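Local coordinates for extracellular solute-binding protein family 5 (Brucella melitensis, PDB 4ONY) that probably binds peptides or related solutes in the periplasm and hands them to an ABC transporter for uptake, at residues K238-P241 / S242-G245; Y585-P588 / A589-H592. All coordinates share one frame; numbering follows the deposited sequence.

Contact 1 comes first along the chain, in the long loop joining strands 226-231 and 251-257, neighbours in a mixed four-stranded sheet; contact 2 lies near the C-terminus, in the connection between strands 574-575 and 591-592, which pair as a small antiparallel sheet. Their centres are about 14 Å apart, on the same side of the chain's centre, and they touch where Ala-589 CB packs 4.1 Å from Gly-245 O. Asn-248 ties them further: its ND2 bonds both Gly-245 O and Trp-590 O. The tail of this solute-binding protein is thus packed against a loop that joins two strands of a sheet formed far earlier in the sequence. In each contact, two successive backbone turns bend the chain.

Contact 1: K238-P241 / S242-G245; sequences KDLP and SQRG
Leu-240, Pro-241 and Ser-242 form the bend where segments 238-241 and 242-245 join, and Leu-240 lies alongside the serine hydroxyl, with CB 3.8 Å and CD1 3.9 Å from Ser-242 OG. The hydroxyl sits between the backbone N and the carbonyl carbon of its own residue (chi1 63°) and is hydrogen-bonded to Ser-100 O. A small polar side chain suits this buried place, since it fits beside the leucine and still reaches a backbone acceptor. The isobutyl group of Leu-240 runs alongside Gln-243, with CD1 4.1 Å from Gln-243 CG, and both side chains pack on Leu-101 of strand 97-108.

The backbone makes two overlapping type I beta turns in the loop between strands 226-231 and 251-257. Gln-243 N closes the first on Leu-240 O at 2.8 Å; Arg-244 N closes the second on Pro-241 O through a weak bond of 3.3 Å. Proline is apt just after the first turn's acceptor, because its ring restrains phi near the required value and its missing N-H is not called upon. Water 2 joins Pro-241 O to Arg-244 O, adding a bridge beside the weaker bond.

Gln-243 is buried, yet its amide is well supplied. A bend at chi2 (-77°) folds the chain back until NE2 donates to Ser-242 O at 3.1 Å, nearly in the amide's own plane, while OE1 is hydrogen-bonded to Tyr-235 OH and Asn-247 ND2. Water 1 donates to Lys-238 O and to Gln-243 O, each at 3.0 Å, joining the start of the bend to its far side.

Contact 2: Y585-P588 / A589-H592; sequences YQLP and AWWH
Ala-589 and Trp-590 close a short 3-10 turn against the residues just before them, and from it the chain enters strand 591-592, partner of strand 574-575. The first closing bond is Ala-589 N to Gln-586 O, 3.0 Å. Leu-587 and Pro-588 occupy the two positions inside it; the proline's restricted phi matches the turn, and its lack of an N-H costs nothing there. Ala-589 is buried, with CB only 3.5 Å from Gln-586 O, so its small methyl suits the tight quarters where it also meets the loop at Gly-245.

Trp-590 takes the next step, its N donating to Leu-587 O at 2.9 Å with an N-H...O angle of 159°. With CG anti to the carbonyl carbon (chi1 -68°), the indole turns back alongside the preceding residues. Trp-590 CD1 comes within 3.0 Å of Gln-586 O, the same oxygen that accepts from Ala-589 N. Leu-587 CD2 sits over the middle of one face of the six-membered ring of Trp-590 in a CH-pi contact, 3.7 Å from the centroid and only 7° off the normal. A branched aliphatic is well suited to this, offering a methyl that can settle on the broad ring. Farther round the indole, Trp-590 CZ2 lies 3.9 Å from Tyr-585 CB, while Val-568 and Arg-570 of strand 566-571 and the ring of His-576 also pack on the tryptophan. The indole N-H is satisfied in the ring plane by water 3, 2.9 Å from Trp-590 NE1, which also accepts from Gln-586 N. Trp-590 O receives water 4, a bridge to Pro-588 O, together with Asn-248 ND2.

At Trp-591 the backbone pairs with Glu-575, and the side chain repeats the link with a weak hydrogen bond from NE1 to Glu-575 OE1.

Contact 1: K238-P241 / S242-G245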
ATOM      1  N   LYS A 238      27.777  -2.177   6.326  1.00 18.84           N
ATOM      2  CA  LYS A 238      27.716  -1.114   7.339  1.00 19.66           C
ATOM      3  C   LYS A 238      28.203   0.240   6.811  1.00 19.51           C
ATOM      4  O   LYS A 238      27.771   1.240   7.297  1.00 19.80           O
ATOM      5  CB  LYS A 238      28.506  -1.503   8.604  1.00 21.01           C
ATOM      6  CG  LYS A 238      29.980  -1.470   8.369  1.00 23.19           C
ATOM      7  CD  LYS A 238      30.827  -2.256   9.352  1.00 26.20           C
ATOM      8  CE  LYS A 238      30.107  -2.626  10.637  1.00 26.74           C
ATOM      9  NZ  LYS A 238      31.188  -3.149  11.517  1.00 28.64           N
ATOM     10  N   ASP A 239      29.112   0.277   5.851  1.00 20.11           N
ATOM     11  CA  ASP A 239      29.665   1.555   5.391  1.00 21.88           C
ATOM     12  C   ASP A 239      29.102   2.035   4.057  1.00 20.71           C
ATOM     13  O   ASP A 239      29.556   3.027   3.527  1.00 21.03           O
ATOM     14  CB  ASP A 239      31.191   1.465   5.248  1.00 23.47           C
ATOM     15  CG  ASP A 239      31.878   1.183   6.560  1.00 25.70           C
ATOM     16  OD1 ASP A 239      31.506   1.753   7.590  1.00 29.44           O
ATOM     17  OD2 ASP A 239      32.787   0.383   6.572  1.00 28.39           O
ATOM     18  N   LEU A 240      28.117   1.359   3.518  1.00 19.48           N
ATOM     19  CA  LEU A 240      27.518   1.862   2.305  1.00 18.68           C
ATOM     20  C   LEU A 240      26.746   3.177   2.559  1.00 17.94           C
ATOM     21  O   LEU A 240      26.004   3.298   3.546  1.00 16.79           O
ATOM     22  CB  LEU A 240      26.549   0.869   1.718  1.00 18.67           C
ATOM     23  CG  LEU A 240      27.063  -0.528   1.414  1.00 19.73           C
ATOM     24  CD1 LEU A 240      25.858  -1.316   0.935  1.00 20.42           C
ATOM     25  CD2 LEU A 240      28.169  -0.563   0.406  1.00 20.60           C
ATOM     26  N   PRO A 241      26.876   4.130   1.618  1.00 17.36           N
ATOM     27  CA  PRO A 241      26.046   5.300   1.717  1.00 17.01           C
ATOM     28  C   PRO A 241      24.558   4.960   1.786  1.00 15.96           C
ATOM     29  O   PRO A 241      23.836   5.608   2.540  1.00 15.59           O
ATOM     30  CB  PRO A 241      26.421   6.086   0.476  1.00 17.54           C
ATOM     31  CG  PRO A 241      27.892   5.766   0.290  1.00 17.85           C
ATOM     32  CD  PRO A 241      27.953   4.296   0.614  1.00 17.87           C
ATOM     33  N   SER A 242      24.132   3.900   1.115  1.00 15.02           N
ATOM     34  CA  SER A 242      22.741   3.453   1.192  1.00 14.41           C
ATOM     35  C   SER A 242      22.350   2.786   2.536  1.00 14.41           C
ATOM     36  O   SER A 242      21.196   2.457   2.739  1.00 13.90           O
ATOM     37  CB  SER A 242      22.401   2.498   0.046  1.00 14.15           C
ATOM     38  OG  SER A 242      23.163   1.309   0.108  1.00 14.10           O
ATOM     39  N   GLN A 243      23.302   2.596   3.440  1.00 14.69           N
ATOM     40  CA  GLN A 243      23.001   2.053   4.774  1.00 14.72           C
ATOM     41  C   GLN A 243      23.352   3.014   5.914  1.00 15.22           C
ATOM     42  O   GLN A 243      23.152   2.711   7.096  1.00 15.05           O
ATOM     43  CB  GLN A 243      23.715   0.726   4.960  1.00 14.49           C
ATOM     44  CG  GLN A 243      23.273  -0.382   4.007  1.00 14.50           C
ATOM     45  CD  GLN A 243      21.939  -0.996   4.419  1.00 14.27           C
ATOM     46  OE1 GLN A 243      21.891  -1.966   5.149  1.00 14.10           O
ATOM     47  NE2 GLN A 243      20.854  -0.364   4.013  1.00 14.54           N
ATOM     48  N   ARG A 244      23.861   4.179   5.567  1.00 16.28           N
ATOM     49  CA  ARG A 244      24.289   5.112   6.573  1.00 17.54           C
ATOM     50  C   ARG A 244      23.084   5.717   7.349  1.00 16.22           C
ATOM     51  O   ARG A 244      22.168   6.205   6.732  1.00 15.17           O
ATOM     52  CB  ARG A 244      25.120   6.200   5.940  1.00 20.49           C
ATOM     53  CG  ARG A 244      25.628   7.168   6.988  1.00 24.75           C
ATOM     54  CD  ARG A 244      26.961   7.746   6.617  1.00 31.51           C
ATOM     55  NE  ARG A 244      27.476   8.537   7.749  1.00 39.53           N
ATOM     56  CZ  ARG A 244      28.451   9.435   7.657  1.00 42.42           C
ATOM     57  NH1 ARG A 244      29.023   9.691   6.476  1.00 42.93           N
ATOM     58  NH2 ARG A 244      28.843  10.094   8.746  1.00 45.24           N
ATOM     59  N   GLY A 245      23.123   5.638   8.685  1.00 15.91           N
ATOM     60  CA  GLY A 245      21.996   5.989   9.586  1.00 16.02           C
ATOM     61  C   GLY A 245      20.819   5.008   9.679  1.00 15.29           C
ATOM     62  O   GLY A 245      19.763   5.343  10.239  1.00 15.41           O
TER
HETATM   63  O   HOH W   1      25.306   1.741   8.948  1.00 28.50           O
HETATM   64  O   HOH W   2      21.400   6.016   3.998  1.00 13.76           O

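Contact 2: Y585-P588 / A589-H592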
ATOM      1  N   TYR A 585       6.958   7.954   8.236  1.00 13.50           N
ATOM      2  CA  TYR A 585       8.011   7.623   9.200  1.00 13.97           C
ATOM      3  C   TYR A 585       8.701   6.326   8.760  1.00 14.36           C
ATOM      4  O   TYR A 585       8.061   5.444   8.195  1.00 14.62           O
ATOM      5  CB  TYR A 585       7.466   7.520  10.662  1.00 14.99           C
ATOM      6  CG  TYR A 585       6.495   6.334  10.846  1.00 15.00           C
ATOM      7  CD1 TYR A 585       6.964   5.066  11.114  1.00 15.08           C
ATOM      8  CD2 TYR A 585       5.136   6.523  10.698  1.00 15.37           C
ATOM      9  CE1 TYR A 585       6.090   3.979  11.221  1.00 16.70           C
ATOM     10  CE2 TYR A 585       4.236   5.477  10.813  1.00 16.06           C
ATOM     11  CZ  TYR A 585       4.718   4.196  11.052  1.00 17.33           C
ATOM     12  OH  TYR A 585       3.848   3.159  11.165  1.00 19.53           O
ATOM     13  N   GLN A 586       9.982   6.183   9.103  1.00 14.26           N
ATOM     14  CA  GLN A 586      10.758   5.009   8.733  1.00 14.21           C
ATOM     15  C   GLN A 586      11.501   4.458   9.960  1.00 13.99           C
ATOM     16  O   GLN A 586      12.543   4.968  10.347  1.00 12.98           O
ATOM     17  CB  GLN A 586      11.774   5.424   7.673  1.00 14.44           C
ATOM     18  CG  GLN A 586      11.182   5.932   6.402  1.00 14.27           C
ATOM     19  CD  GLN A 586      10.410   4.865   5.715  1.00 14.90           C
ATOM     20  OE1 GLN A 586      10.916   3.768   5.518  1.00 15.51           O
ATOM     21  NE2 GLN A 586       9.163   5.162   5.350  1.00 14.96           N
ATOM     22  N   LEU A 587      10.922   3.433  10.576  1.00 14.12           N
ATOM     23  CA  LEU A 587      11.471   2.843  11.782  1.00 14.62           C
ATOM     24  C   LEU A 587      12.928   2.445  11.674  1.00 14.65           C
ATOM     25  O   LEU A 587      13.666   2.553  12.668  1.00 14.38           O
ATOM     26  CB  LEU A 587      10.661   1.625  12.224  1.00 15.55           C
ATOM     27  CG  LEU A 587       9.218   1.884  12.622  1.00 17.17           C
ATOM     28  CD1 LEU A 587       8.644   0.622  13.237  1.00 18.25           C
ATOM     29  CD2 LEU A 587       9.135   3.052  13.625  1.00 17.41           C
ATOM     30  N   PRO A 588      13.373   1.937  10.488  1.00 14.59           N
ATOM     31  CA  PRO A 588      14.777   1.549  10.377  1.00 14.73           C
ATOM     32  C   PRO A 588      15.782   2.712  10.545  1.00 14.97           C
ATOM     33  O   PRO A 588      16.959   2.452  10.716  1.00 14.84           O
ATOM     34  CB  PRO A 588      14.879   0.976   8.956  1.00 14.70           C
ATOM     35  CG  PRO A 588      13.513   0.485   8.663  1.00 14.76           C
ATOM     36  CD  PRO A 588      12.584   1.464   9.340  1.00 14.32           C
ATOM     37  N   ALA A 589      15.318   3.963  10.442  1.00 14.50           N
ATOM     38  CA  ALA A 589      16.147   5.116  10.695  1.00 14.63           C
ATOM     39  C   ALA A 589      16.046   5.627  12.146  1.00 14.60           C
ATOM     40  O   ALA A 589      16.735   6.604  12.528  1.00 15.00           O
ATOM     41  CB  ALA A 589      15.754   6.205   9.732  1.00 14.82           C
ATOM     42  N   TRP A 590      15.207   4.993  12.973  1.00 13.58           N
ATOM     43  CA  TRP A 590      15.084   5.415  14.370  1.00 13.61           C
ATOM     44  C   TRP A 590      16.260   4.840  15.194  1.00 14.09           C
ATOM     45  O   TRP A 590      17.011   3.945  14.710  1.00 14.25           O
ATOM     46  CB  TRP A 590      13.713   4.981  14.949  1.00 13.47           C
ATOM     47  CG  TRP A 590      12.554   5.740  14.297  1.00 13.14           C
ATOM     48  CD1 TRP A 590      12.559   6.324  13.077  1.00 13.08           C
ATOM     49  CD2 TRP A 590      11.262   5.973  14.850  1.00 13.05           C
ATOM     50  NE1 TRP A 590      11.340   6.897  12.815  1.00 12.87           N
ATOM     51  CE2 TRP A 590      10.523   6.696  13.890  1.00 12.80           C
ATOM     52  CE3 TRP A 590      10.645   5.626  16.052  1.00 13.20           C
ATOM     53  CZ2 TRP A 590       9.221   7.108  14.111  1.00 12.87           C
ATOM     54  CZ3 TRP A 590       9.330   6.005  16.265  1.00 13.01           C
ATOM     55  CH2 TRP A 590       8.638   6.755  15.310  1.00 13.12           C
ATOM     56  N   TRP A 591      16.404   5.335  16.410  1.00 14.31           N
ATOM     57  CA  TRP A 591      17.504   4.933  17.304  1.00 15.32           C
ATOM     58  C   TRP A 591      17.103   5.031  18.766  1.00 16.06           C
ATOM     59  O   TRP A 591      16.001   5.499  19.122  1.00 15.82           O
ATOM     60  CB  TRP A 591      18.790   5.746  17.014  1.00 15.54           C
ATOM     61  CG  TRP A 591      18.726   7.213  17.327  1.00 15.92           C
ATOM     62  CD1 TRP A 591      18.963   7.791  18.536  1.00 16.46           C
ATOM     63  CD2 TRP A 591      18.395   8.278  16.442  1.00 16.11           C
ATOM     64  NE1 TRP A 591      18.816   9.136  18.461  1.00 16.93           N
ATOM     65  CE2 TRP A 591      18.462   9.474  17.182  1.00 16.50           C
ATOM     66  CE3 TRP A 591      18.035   8.346  15.097  1.00 16.09           C
ATOM     67  CZ2 TRP A 591      18.223  10.735  16.608  1.00 16.61           C
ATOM     68  CZ3 TRP A 591      17.774   9.612  14.525  1.00 15.64           C
ATOM     69  CH2 TRP A 591      17.869  10.773  15.282  1.00 16.15           C
ATOM     70  N   HIS A 592      17.985   4.534  19.615  1.00 17.79           N
ATOM     71  CA  HIS A 592      17.808   4.583  21.041  1.00 18.91           C
ATOM     72  C   HIS A 592      18.654   5.724  21.559  1.00 20.47           C
ATOM     73  O   HIS A 592      19.798   5.884  21.130  1.00 19.84           O
ATOM     74  CB  HIS A 592      18.253   3.259  21.642  1.00 19.72           C
ATOM     75  CG  HIS A 592      17.766   3.036  23.032  1.00 20.77           C
ATOM     76  ND1 HIS A 592      18.202   3.777  24.109  1.00 21.94           N
ATOM     77  CD2 HIS A 592      16.874   2.154  23.523  1.00 21.26           C
ATOM     78  CE1 HIS A 592      17.622   3.339  25.212  1.00 21.83           C
ATOM     79  NE2 HIS A 592      16.811   2.356  24.882  1.00 22.18           N
TER
HETATM   80  O   HOH W   3      11.298   8.578  10.431  1.00 13.27           O
HETATM   81  O   HOH W   4      17.545   1.739  13.250  1.00 12.17           O